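Local coordinates for protein histidine--tRNA ligase (PDB 1H4V) that catalyses the ATP-dependent joining of L-histidine to tRNA(His), releasing AMP and diphosphate, as a homodimeric class II aminoacyl-tRNA synthetase, at residues L31-T41 / W98-M106; T41-K52 / R74-A85. One frame throughout, in Å; residues are numbered along the deposited sequence.

Contact 1. Residues L31-T41 / W98-M106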
loop_
_atom_site.group_PDB
_atom_site.type_symbol
_atom_site.label_atom_id
_atom_site.label_comp_id
_atom_site.label_asym_id
_atom_site.label_seq_id
_atom_site.Cartn_x
_atom_site.Cartn_y
_atom_site.Cartn_z
ATOM N N LEU A 31 -8.914 -9.114 -11.209
ATOM C CA LEU A 31 -9.616 -7.874 -11.519
ATOM C C LEU A 31 -9.044 -7.139 -12.730
ATOM O O LEU A 31 -9.799 -6.551 -13.507
ATOM C CB LEU A 31 -9.632 -6.957 -10.290
ATOM C CG LEU A 31 -10.838 -7.045 -9.338
ATOM C CD1 LEU A 31 -11.505 -8.391 -9.406
ATOM C CD2 LEU A 31 -10.386 -6.731 -7.909
ATOM N N GLU A 32 -7.728 -7.169 -12.916
ATOM C CA GLU A 32 -7.159 -6.470 -14.065
ATOM C C GLU A 32 -7.313 -7.276 -15.359
ATOM O O GLU A 32 -7.207 -6.726 -16.454
ATOM C CB GLU A 32 -5.695 -6.070 -13.802
ATOM C CG GLU A 32 -5.593 -5.045 -12.648
ATOM C CD GLU A 32 -4.242 -4.363 -12.517
ATOM O OE1 GLU A 32 -3.202 -5.006 -12.786
ATOM O OE2 GLU A 32 -4.217 -3.179 -12.120
ATOM N N ALA A 33 -7.597 -8.571 -15.228
ATOM C CA ALA A 33 -7.809 -9.417 -16.398
ATOM C C ALA A 33 -9.213 -9.128 -16.905
ATOM O O ALA A 33 -9.525 -9.386 -18.068
ATOM C CB ALA A 33 -7.687 -10.883 -16.033
ATOM N N ALA A 34 -10.068 -8.600 -16.029
ATOM C CA ALA A 34 -11.434 -8.273 -16.421
ATOM C C ALA A 34 -11.563 -6.801 -16.783
ATOM O O ALA A 34 -12.663 -6.268 -16.892
ATOM C CB ALA A 34 -12.392 -8.625 -15.327
ATOM N N GLY A 35 -10.425 -6.141 -16.970
ATOM C CA GLY A 35 -10.445 -4.743 -17.352
ATOM C C GLY A 35 -10.444 -3.688 -16.261
ATOM O O GLY A 35 -10.379 -2.509 -16.575
ATOM N N ALA A 36 -10.507 -4.074 -14.993
ATOM C CA ALA A 36 -10.518 -3.064 -13.936
ATOM C C ALA A 36 -9.209 -2.277 -13.899
ATOM O O ALA A 36 -8.136 -2.830 -14.090
ATOM C CB ALA A 36 -10.772 -3.713 -12.604
ATOM N N LEU A 37 -9.319 -0.975 -13.672
ATOM C CA LEU A 37 -8.167 -0.075 -13.595
ATOM C C LEU A 37 -7.854 0.161 -12.110
ATOM O O LEU A 37 -8.768 0.388 -11.318
ATOM C CB LEU A 37 -8.532 1.241 -14.277
ATOM C CG LEU A 37 -7.541 2.399 -14.357
ATOM C CD1 LEU A 37 -6.285 1.974 -15.116
ATOM C CD2 LEU A 37 -8.226 3.565 -15.072
ATOM N N GLU A 38 -6.586 0.107 -11.721
ATOM C CA GLU A 38 -6.266 0.312 -10.311
ATOM C C GLU A 38 -6.337 1.773 -9.911
ATOM O O GLU A 38 -5.817 2.652 -10.592
ATOM C CB GLU A 38 -4.879 -0.235 -9.934
ATOM C CG GLU A 38 -4.654 -0.154 -8.404
ATOM C CD GLU A 38 -3.360 -0.788 -7.917
ATOM O OE1 GLU A 38 -3.130 -0.772 -6.687
ATOM O OE2 GLU A 38 -2.571 -1.299 -8.743
ATOM N N LEU A 39 -6.977 2.022 -8.782
ATOM C CA LEU A 39 -7.127 3.380 -8.283
ATOM C C LEU A 39 -6.793 3.440 -6.788
ATOM O O LEU A 39 -7.215 2.576 -6.012
ATOM C CB LEU A 39 -8.569 3.831 -8.539
ATOM C CG LEU A 39 -9.175 5.153 -8.056
ATOM C CD1 LEU A 39 -9.239 5.131 -6.562
ATOM C CD2 LEU A 39 -8.372 6.345 -8.561
ATOM N N VAL A 40 -6.010 4.436 -6.386
ATOM C CA VAL A 40 -5.682 4.600 -4.972
ATOM C C VAL A 40 -6.197 5.970 -4.511
ATOM O O VAL A 40 -5.733 7.003 -4.995
ATOM C CB VAL A 40 -4.152 4.542 -4.698
ATOM C CG1 VAL A 40 -3.906 4.712 -3.199
ATOM C CG2 VAL A 40 -3.557 3.211 -5.177
ATOM N N THR A 41 -7.163 5.984 -3.597
ATOM C CA THR A 41 -7.690 7.249 -3.099
ATOM C C THR A 41 -6.967 7.630 -1.820
ATOM O O THR A 41 -6.229 6.821 -1.249
ATOM C CB THR A 41 -9.197 7.167 -2.797
ATOM O OG1 THR A 41 -9.431 6.233 -1.734
ATOM C CG2 THR A 41 -9.952 6.722 -4.027
ATOM N N TRP A 98 -15.188 8.629 -20.319
ATOM C CA TRP A 98 -14.521 7.411 -20.764
ATOM C C TRP A 98 -15.528 6.400 -21.297
ATOM O O TRP A 98 -16.734 6.548 -21.097
ATOM C CB TRP A 98 -13.779 6.759 -19.602
ATOM C CG TRP A 98 -12.704 7.585 -19.016
ATOM C CD1 TRP A 98 -12.305 8.828 -19.417
ATOM C CD2 TRP A 98 -11.859 7.225 -17.930
ATOM N NE1 TRP A 98 -11.259 9.262 -18.643
ATOM C CE2 TRP A 98 -10.965 8.289 -17.711
ATOM C CE3 TRP A 98 -11.768 6.094 -17.100
ATOM C CZ2 TRP A 98 -9.993 8.270 -16.722
ATOM C CZ3 TRP A 98 -10.802 6.069 -16.111
ATOM C CH2 TRP A 98 -9.929 7.151 -15.928
ATOM N N PRO A 99 -15.045 5.364 -22.001
ATOM C CA PRO A 99 -16.002 4.379 -22.504
ATOM C C PRO A 99 -16.612 3.692 -21.286
ATOM O O PRO A 99 -15.896 3.282 -20.370
ATOM C CB PRO A 99 -15.133 3.450 -23.354
ATOM C CG PRO A 99 -13.766 3.607 -22.765
ATOM C CD PRO A 99 -13.684 5.074 -22.486
ATOM N N GLN A 100 -17.936 3.592 -21.272
ATOM C CA GLN A 100 -18.649 2.996 -20.151
ATOM C C GLN A 100 -18.994 1.528 -20.379
ATOM O O GLN A 100 -19.256 1.110 -21.503
ATOM C CB GLN A 100 -19.922 3.800 -19.892
ATOM C CG GLN A 100 -19.671 5.283 -19.696
ATOM C CD GLN A 100 -18.935 5.582 -18.402
ATOM O OE1 GLN A 100 -19.374 5.190 -17.326
ATOM N NE2 GLN A 100 -17.820 6.288 -18.503
ATOM N N PRO A 101 -19.011 0.727 -19.302
ATOM C CA PRO A 101 -18.731 1.157 -17.927
ATOM C C PRO A 101 -17.248 1.287 -17.580
ATOM O O PRO A 101 -16.382 0.734 -18.250
ATOM C CB PRO A 101 -19.401 0.077 -17.094
ATOM C CG PRO A 101 -19.141 -1.148 -17.913
ATOM C CD PRO A 101 -19.467 -0.674 -19.323
ATOM N N VAL A 102 -16.965 2.030 -16.521
ATOM C CA VAL A 102 -15.593 2.185 -16.076
ATOM C C VAL A 102 -15.435 1.214 -14.914
ATOM O O VAL A 102 -16.176 1.280 -13.935
ATOM C CB VAL A 102 -15.315 3.611 -15.595
ATOM C CG1 VAL A 102 -13.882 3.726 -15.125
ATOM C CG2 VAL A 102 -15.602 4.596 -16.726
ATOM N N ARG A 103 -14.490 0.291 -15.046
ATOM C CA ARG A 103 -14.251 -0.686 -14.006
ATOM C C ARG A 103 -13.037 -0.263 -13.188
ATOM O O ARG A 103 -11.964 0.005 -13.730
ATOM C CB ARG A 103 -14.043 -2.077 -14.624
ATOM C CG ARG A 103 -15.290 -2.662 -15.297
ATOM C CD ARG A 103 -15.023 -4.098 -15.755
ATOM N NE ARG A 103 -16.155 -4.720 -16.439
ATOM C CZ ARG A 103 -16.555 -4.411 -17.669
ATOM N NH1 ARG A 103 -15.926 -3.476 -18.373
ATOM N NH2 ARG A 103 -17.571 -5.061 -18.209
ATOM N N LEU A 104 -13.208 -0.196 -11.874
ATOM C CA LEU A 104 -12.109 0.217 -11.002
ATOM C C LEU A 104 -11.935 -0.745 -9.842
ATOM O O LEU A 104 -12.881 -1.413 -9.416
ATOM C CB LEU A 104 -12.371 1.614 -10.429
ATOM C CG LEU A 104 -12.740 2.761 -11.376
ATOM C CD1 LEU A 104 -13.312 3.903 -10.551
ATOM C CD2 LEU A 104 -11.536 3.222 -12.162
ATOM N N TRP A 105 -10.717 -0.832 -9.333
ATOM C CA TRP A 105 -10.475 -1.674 -8.182
ATOM C C TRP A 105 -9.448 -0.969 -7.326
ATOM O O TRP A 105 -8.694 -0.112 -7.804
ATOM C CB TRP A 105 -10.002 -3.081 -8.574
ATOM C CG TRP A 105 -8.559 -3.188 -8.930
ATOM C CD1 TRP A 105 -7.993 -2.970 -10.153
ATOM C CD2 TRP A 105 -7.494 -3.554 -8.051
ATOM N NE1 TRP A 105 -6.637 -3.181 -10.092
ATOM C CE2 TRP A 105 -6.301 -3.536 -8.813
ATOM C CE3 TRP A 105 -7.428 -3.888 -6.691
ATOM C CZ2 TRP A 105 -5.049 -3.850 -8.261
ATOM C CZ3 TRP A 105 -6.179 -4.201 -6.142
ATOM C CH2 TRP A 105 -5.007 -4.176 -6.931
ATOM N N MET A 106 -9.423 -1.340 -6.053
ATOM C CA MET A 106 -8.524 -0.725 -5.105
ATOM C C MET A 106 -8.341 -1.634 -3.896
ATOM O O MET A 106 -9.223 -2.417 -3.532
ATOM C CB MET A 106 -9.122 0.627 -4.686
ATOM C CG MET A 106 -8.443 1.364 -3.540
ATOM S SD MET A 106 -9.172 3.030 -3.368
ATOM C CE MET A 106 -10.509 2.762 -2.182
#
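Trp-105 turns its CG between the backbone N and the carbonyl carbon (chi1 80°), while Glu-38 sets CG opposite its own N (chi1 -173°) and runs out extended, which lays the glutamate chain obliquely across one face of the indole, its carboxylate 27° from the ring plane. The setting is the class II catalytic fold: the short strand after helix 14-33, consistent with motif 1, pairs in parallel with strand 102-111, through hydrogen bonds from Leu-37 N to Arg-103 O (2.8 Å), Trp-105 N to Leu-37 O and Leu-39 N to Trp-105 O. Glu-38 CG stands 3.6 Å above that face, near the rim; Leu-31 CB covers the opposite face, and CD2 of Leu-31 packs 3.7 Å from Trp-105 CB. Glu-38 carries its carboxylate on to Arg-28 and to Gln-21 of the second subunit. In the ring plane, Trp-105 NE1 bonds Glu-32 OE2 at 3.2 Å, the carboxylate standing almost perpendicular to the indole. Were Trp-105 an alanine, Glu-32 OE2 would probably lose this N-H donor and a gap open between Leu-31 and the Glu-38 chain. Gly-35, with positive phi, closes the helix in a Schellman motif. Thr-41 N weakly bonds Met-106 SD at 3.6 Å.

Contact 2. Residues T41-K52 / R74-A85; sequences TPIFEETQVFEK and RSLTLRPEGTAA
The Phe-50 ring is sandwiched: Pro-80 CD sits over the centre of one face, 3.3 Å from the centroid and only 4° off the normal, a CH-pi contact, while Val-49 CG1 from its own segment lies over the centre of the opposite face. Thr-77 CG2 and Ala-84 CB approach the same ring obliquely. Phe-44 receives Leu-76 CD2 off-centre in a second CH-pi contact, and its ring also meets Phe-66 of the second subunit. At the guanidinium edge of Arg-79, near its plane, lies Thr-41 O, 2.6 Å from NH2; NH2 also makes a weak bond to Thr-41 OG1. Arg-79 gets there with CG anti to its N (chi1 -176°) and a bend at chi3 (-68°), and its NH1 is held by Pro-109 O. The backbones form part of a three-stranded antiparallel sheet, in which Glu-45 and Thr-77 are a hydrogen-bonded pair and strand 67-69 flanks 75-78 on its other side. At one end Thr-47 OG1 bonds both Ser-75 OG (2.6 Å) and Thr-77 OG1 (2.8 Å), the latter also joined to Thr-67. Beyond Phe-50, Lys-52 NZ makes a salt bridge to Glu-81 OE1, coming from above the carboxylate plane, while Glu-81 OE2 caps the following helix by accepting from Ala-84 N at 2.7 Å.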
loop_
_atom_site.group_PDB
_atom_site.type_symbol
_atom_site.label_atom_id
_atom_site.label_comp_id
_atom_site.label_asym_id
_atom_site.label_seq_id
_atom_site.Cartn_x
_atom_site.Cartn_y
_atom_site.Cartn_z
ATOM N N THR A 41 -7.163 5.984 -3.597
ATOM C CA THR A 41 -7.690 7.249 -3.099
ATOM C C THR A 41 -6.967 7.630 -1.820
ATOM O O THR A 41 -6.229 6.821 -1.249
ATOM C CB THR A 41 -9.197 7.167 -2.797
ATOM O OG1 THR A 41 -9.431 6.233 -1.734
ATOM C CG2 THR A 41 -9.952 6.722 -4.027
ATOM N N PRO A 42 -7.160 8.873 -1.352
ATOM C CA PRO A 42 -6.491 9.303 -0.121
ATOM C C PRO A 42 -6.993 8.589 1.131
ATOM O O PRO A 42 -8.095 8.041 1.158
ATOM C CB PRO A 42 -6.779 10.803 -0.083
ATOM C CG PRO A 42 -6.831 11.164 -1.533
ATOM C CD PRO A 42 -7.682 10.040 -2.085
ATOM N N ILE A 43 -6.163 8.597 2.166
ATOM C CA ILE A 43 -6.512 7.976 3.434
ATOM C C ILE A 43 -7.684 8.719 4.097
ATOM O O ILE A 43 -8.497 8.120 4.791
ATOM C CB ILE A 43 -5.296 7.975 4.376
ATOM C CG1 ILE A 43 -4.187 7.083 3.793
ATOM C CG2 ILE A 43 -5.712 7.549 5.760
ATOM C CD1 ILE A 43 -4.518 5.592 3.706
ATOM N N PHE A 44 -7.763 10.029 3.893
ATOM C CA PHE A 44 -8.861 10.810 4.461
ATOM C C PHE A 44 -9.488 11.715 3.415
ATOM O O PHE A 44 -8.865 12.043 2.403
ATOM C CB PHE A 44 -8.398 11.642 5.672
ATOM C CG PHE A 44 -7.267 12.600 5.385
ATOM C CD1 PHE A 44 -7.446 13.689 4.538
ATOM C CD2 PHE A 44 -6.028 12.425 5.993
ATOM C CE1 PHE A 44 -6.402 14.597 4.299
ATOM C CE2 PHE A 44 -4.978 13.324 5.762
ATOM C CZ PHE A 44 -5.169 14.414 4.909
ATOM N N GLU A 45 -10.730 12.108 3.665
ATOM C CA GLU A 45 -11.476 12.976 2.756
ATOM C C GLU A 45 -12.437 13.852 3.540
ATOM O O GLU A 45 -12.559 13.728 4.768
ATOM C CB GLU A 45 -12.284 12.133 1.764
ATOM C CG GLU A 45 -11.447 11.122 1.037
ATOM C CD GLU A 45 -11.849 10.954 -0.405
ATOM O OE1 GLU A 45 -12.403 11.909 -0.989
ATOM O OE2 GLU A 45 -11.583 9.872 -0.959
ATOM N N GLU A 46 -13.121 14.742 2.831
ATOM C CA GLU A 46 -14.094 15.596 3.490
ATOM C C GLU A 46 -15.159 14.655 4.019
ATOM O O GLU A 46 -15.600 13.742 3.322
ATOM C CB GLU A 46 -14.736 16.570 2.512
ATOM C CG GLU A 46 -13.843 17.666 2.034
ATOM C CD GLU A 46 -14.653 18.782 1.416
ATOM O OE1 GLU A 46 -15.544 19.315 2.120
ATOM O OE2 GLU A 46 -14.408 19.120 0.232
ATOM N N THR A 47 -15.556 14.883 5.263
ATOM C CA THR A 47 -16.564 14.077 5.936
ATOM C C THR A 47 -17.821 13.825 5.104
ATOM O O THR A 47 -18.379 12.734 5.130
ATOM C CB THR A 47 -16.953 14.755 7.254
ATOM O OG1 THR A 47 -15.809 14.765 8.112
ATOM C CG2 THR A 47 -18.089 14.034 7.933
ATOM N N GLN A 48 -18.266 14.830 4.363
ATOM C CA GLN A 48 -19.474 14.678 3.557
ATOM C C GLN A 48 -19.380 13.568 2.512
ATOM O O GLN A 48 -20.394 13.050 2.064
ATOM C CB GLN A 48 -19.825 16.004 2.880
ATOM C CG GLN A 48 -18.730 16.573 2.007
ATOM C CD GLN A 48 -19.116 17.918 1.426
ATOM O OE1 GLN A 48 -20.141 18.044 0.753
ATOM N NE2 GLN A 48 -18.298 18.933 1.684
ATOM N N VAL A 49 -18.168 13.194 2.128
ATOM C CA VAL A 49 -18.014 12.145 1.134
ATOM C C VAL A 49 -18.585 10.846 1.676
ATOM O O VAL A 49 -19.202 10.064 0.944
ATOM C CB VAL A 49 -16.535 11.942 0.778
ATOM C CG1 VAL A 49 -16.352 10.680 -0.040
ATOM C CG2 VAL A 49 -16.036 13.146 0.007
ATOM N N PHE A 50 -18.428 10.656 2.984
ATOM C CA PHE A 50 -18.882 9.438 3.636
ATOM C C PHE A 50 -20.196 9.467 4.399
ATOM O O PHE A 50 -20.569 8.458 4.995
ATOM C CB PHE A 50 -17.757 8.916 4.536
ATOM C CG PHE A 50 -16.485 8.622 3.784
ATOM C CD1 PHE A 50 -15.320 9.331 4.048
ATOM C CD2 PHE A 50 -16.465 7.650 2.787
ATOM C CE1 PHE A 50 -14.156 9.078 3.329
ATOM C CE2 PHE A 50 -15.311 7.395 2.069
ATOM C CZ PHE A 50 -14.154 8.105 2.336
ATOM N N GLU A 51 -20.897 10.601 4.389
ATOM C CA GLU A 51 -22.193 10.686 5.069
ATOM C C GLU A 51 -23.214 9.974 4.174
ATOM O O GLU A 51 -23.221 10.162 2.958
ATOM C CB GLU A 51 -22.576 12.152 5.311
ATOM C CG GLU A 51 -21.557 12.896 6.187
ATOM C CD GLU A 51 -21.967 14.326 6.520
ATOM O OE1 GLU A 51 -22.312 15.088 5.587
ATOM O OE2 GLU A 51 -21.931 14.694 7.720
ATOM N N LYS A 52 -24.063 9.141 4.773
ATOM C CA LYS A 52 -25.040 8.369 4.008
ATOM C C LYS A 52 -26.402 9.013 3.774
ATOM O O LYS A 52 -27.235 8.457 3.057
ATOM C CB LYS A 52 -25.244 7.004 4.666
ATOM C CG LYS A 52 -23.947 6.286 4.973
ATOM C CD LYS A 52 -23.068 6.187 3.743
ATOM C CE LYS A 52 -21.719 5.583 4.085
ATOM N NZ LYS A 52 -20.796 5.632 2.918
ATOM N N ARG A 74 -12.177 22.753 8.297
ATOM C CA ARG A 74 -12.769 21.765 7.400
ATOM C C ARG A 74 -12.851 20.394 8.072
ATOM O O ARG A 74 -11.875 19.912 8.645
ATOM C CB ARG A 74 -11.938 21.648 6.123
ATOM C CG ARG A 74 -12.747 21.547 4.836
ATOM C CD ARG A 74 -12.812 22.892 4.129
ATOM N NE ARG A 74 -12.850 22.735 2.678
ATOM C CZ ARG A 74 -12.591 23.713 1.815
ATOM N NH1 ARG A 74 -12.271 24.924 2.257
ATOM N NH2 ARG A 74 -12.643 23.480 0.509
ATOM N N SER A 75 -14.021 19.773 8.004
ATOM C CA SER A 75 -14.204 18.458 8.601
ATOM C C SER A 75 -13.559 17.399 7.701
ATOM O O SER A 75 -13.824 17.349 6.502
ATOM C CB SER A 75 -15.695 18.157 8.773
ATOM O OG SER A 75 -15.897 16.967 9.515
ATOM N N LEU A 76 -12.709 16.564 8.290
ATOM C CA LEU A 76 -12.008 15.512 7.562
ATOM C C LEU A 76 -12.304 14.162 8.208
ATOM O O LEU A 76 -12.450 14.073 9.425
ATOM C CB LEU A 76 -10.503 15.781 7.596
ATOM C CG LEU A 76 -9.776 16.320 6.354
ATOM C CD1 LEU A 76 -10.537 17.446 5.705
ATOM C CD2 LEU A 76 -8.379 16.780 6.762
ATOM N N THR A 77 -12.399 13.112 7.394
ATOM C CA THR A 77 -12.682 11.774 7.906
ATOM C C THR A 77 -11.783 10.688 7.309
ATOM O O THR A 77 -11.527 10.659 6.110
ATOM C CB THR A 77 -14.180 11.393 7.664
ATOM O OG1 THR A 77 -15.021 12.134 8.566
ATOM C CG2 THR A 77 -14.406 9.907 7.883
ATOM N N LEU A 78 -11.297 9.802 8.168
ATOM C CA LEU A 78 -10.457 8.684 7.748
ATOM C C LEU A 78 -11.351 7.723 6.961
ATOM O O LEU A 78 -12.430 7.362 7.421
ATOM C CB LEU A 78 -9.876 7.980 8.978
ATOM C CG LEU A 78 -8.404 8.202 9.341
ATOM C CD1 LEU A 78 -8.021 9.646 9.179
ATOM C CD2 LEU A 78 -8.161 7.750 10.763
ATOM N N ARG A 79 -10.901 7.330 5.775
ATOM C CA ARG A 79 -11.657 6.426 4.914
ATOM C C ARG A 79 -12.242 5.198 5.635
ATOM O O ARG A 79 -11.502 4.341 6.119
ATOM C CB ARG A 79 -10.767 5.951 3.767
ATOM C CG ARG A 79 -11.483 5.085 2.763
ATOM C CD ARG A 79 -10.500 4.134 2.112
ATOM N NE ARG A 79 -9.544 4.835 1.276
ATOM C CZ ARG A 79 -8.282 4.463 1.123
ATOM N NH1 ARG A 79 -7.826 3.402 1.764
ATOM N NH2 ARG A 79 -7.490 5.140 0.306
ATOM N N PRO A 80 -13.584 5.102 5.707
ATOM C CA PRO A 80 -14.289 3.989 6.357
ATOM C C PRO A 80 -14.772 2.924 5.369
ATOM O O PRO A 80 -15.096 1.803 5.757
ATOM C CB PRO A 80 -15.462 4.685 7.021
ATOM C CG PRO A 80 -15.844 5.664 5.969
ATOM C CD PRO A 80 -14.507 6.233 5.495
ATOM N N GLU A 81 -14.833 3.295 4.095
ATOM C CA GLU A 81 -15.296 2.399 3.033
ATOM C C GLU A 81 -14.616 2.815 1.736
ATOM O O GLU A 81 -14.022 3.885 1.656
ATOM C CB GLU A 81 -16.812 2.520 2.843
ATOM C CG GLU A 81 -17.237 3.898 2.349
ATOM C CD GLU A 81 -18.606 3.896 1.693
ATOM O OE1 GLU A 81 -19.586 3.505 2.363
ATOM O OE2 GLU A 81 -18.701 4.283 0.505
ATOM N N GLY A 82 -14.734 1.985 0.710
ATOM C CA GLY A 82 -14.107 2.315 -0.553
ATOM C C GLY A 82 -15.004 2.889 -1.631
ATOM O O GLY A 82 -14.574 3.771 -2.382
ATOM N N THR A 83 -16.244 2.407 -1.697
ATOM C CA THR A 83 -17.194 2.826 -2.735
ATOM C C THR A 83 -17.399 4.321 -2.926
ATOM O O THR A 83 -17.224 4.818 -4.036
ATOM C CB THR A 83 -18.582 2.167 -2.539
ATOM O OG1 THR A 83 -18.422 0.749 -2.377
ATOM C CG2 THR A 83 -19.469 2.420 -3.770
ATOM N N ALA A 84 -17.768 5.038 -1.864
ATOM C CA ALA A 84 -17.984 6.478 -1.975
ATOM C C ALA A 84 -16.734 7.205 -2.478
ATOM O O ALA A 84 -16.834 8.143 -3.269
ATOM C CB ALA A 84 -18.421 7.061 -0.636
ATOM N N ALA A 85 -15.565 6.776 -2.016
ATOM C CA ALA A 85 -14.303 7.391 -2.432
ATOM C C ALA A 85 -14.052 7.164 -3.920
ATOM O O ALA A 85 -13.572 8.052 -4.620
ATOM C CB ALA A 85 -13.149 6.821 -1.626
#

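Contact 1 is partly buried and extends the edge of the large catalytic sheet, whereas contact 2 is the more buried and belongs to a small separate antiparallel sheet. The chain passes from one to the other through Thr-41, and helix 83-92 leads back from contact 2 towards strand 102-111; Met-106 CE packs against both Gly-82 and Arg-79. Parallel backbone pairing with an indole between a leucine and a glutamate side chain marks the first. The second joins antiparallel pairing to a phenylalanine sandwich, a cluster of hydroxyls and a salt bridge. Both reach the second subunit, contact 1 through Glu-38 and contact 2 through Phe-44 and Ile-43, consistent with this region being motif 1, which forms the dimer interface in class II synthetases.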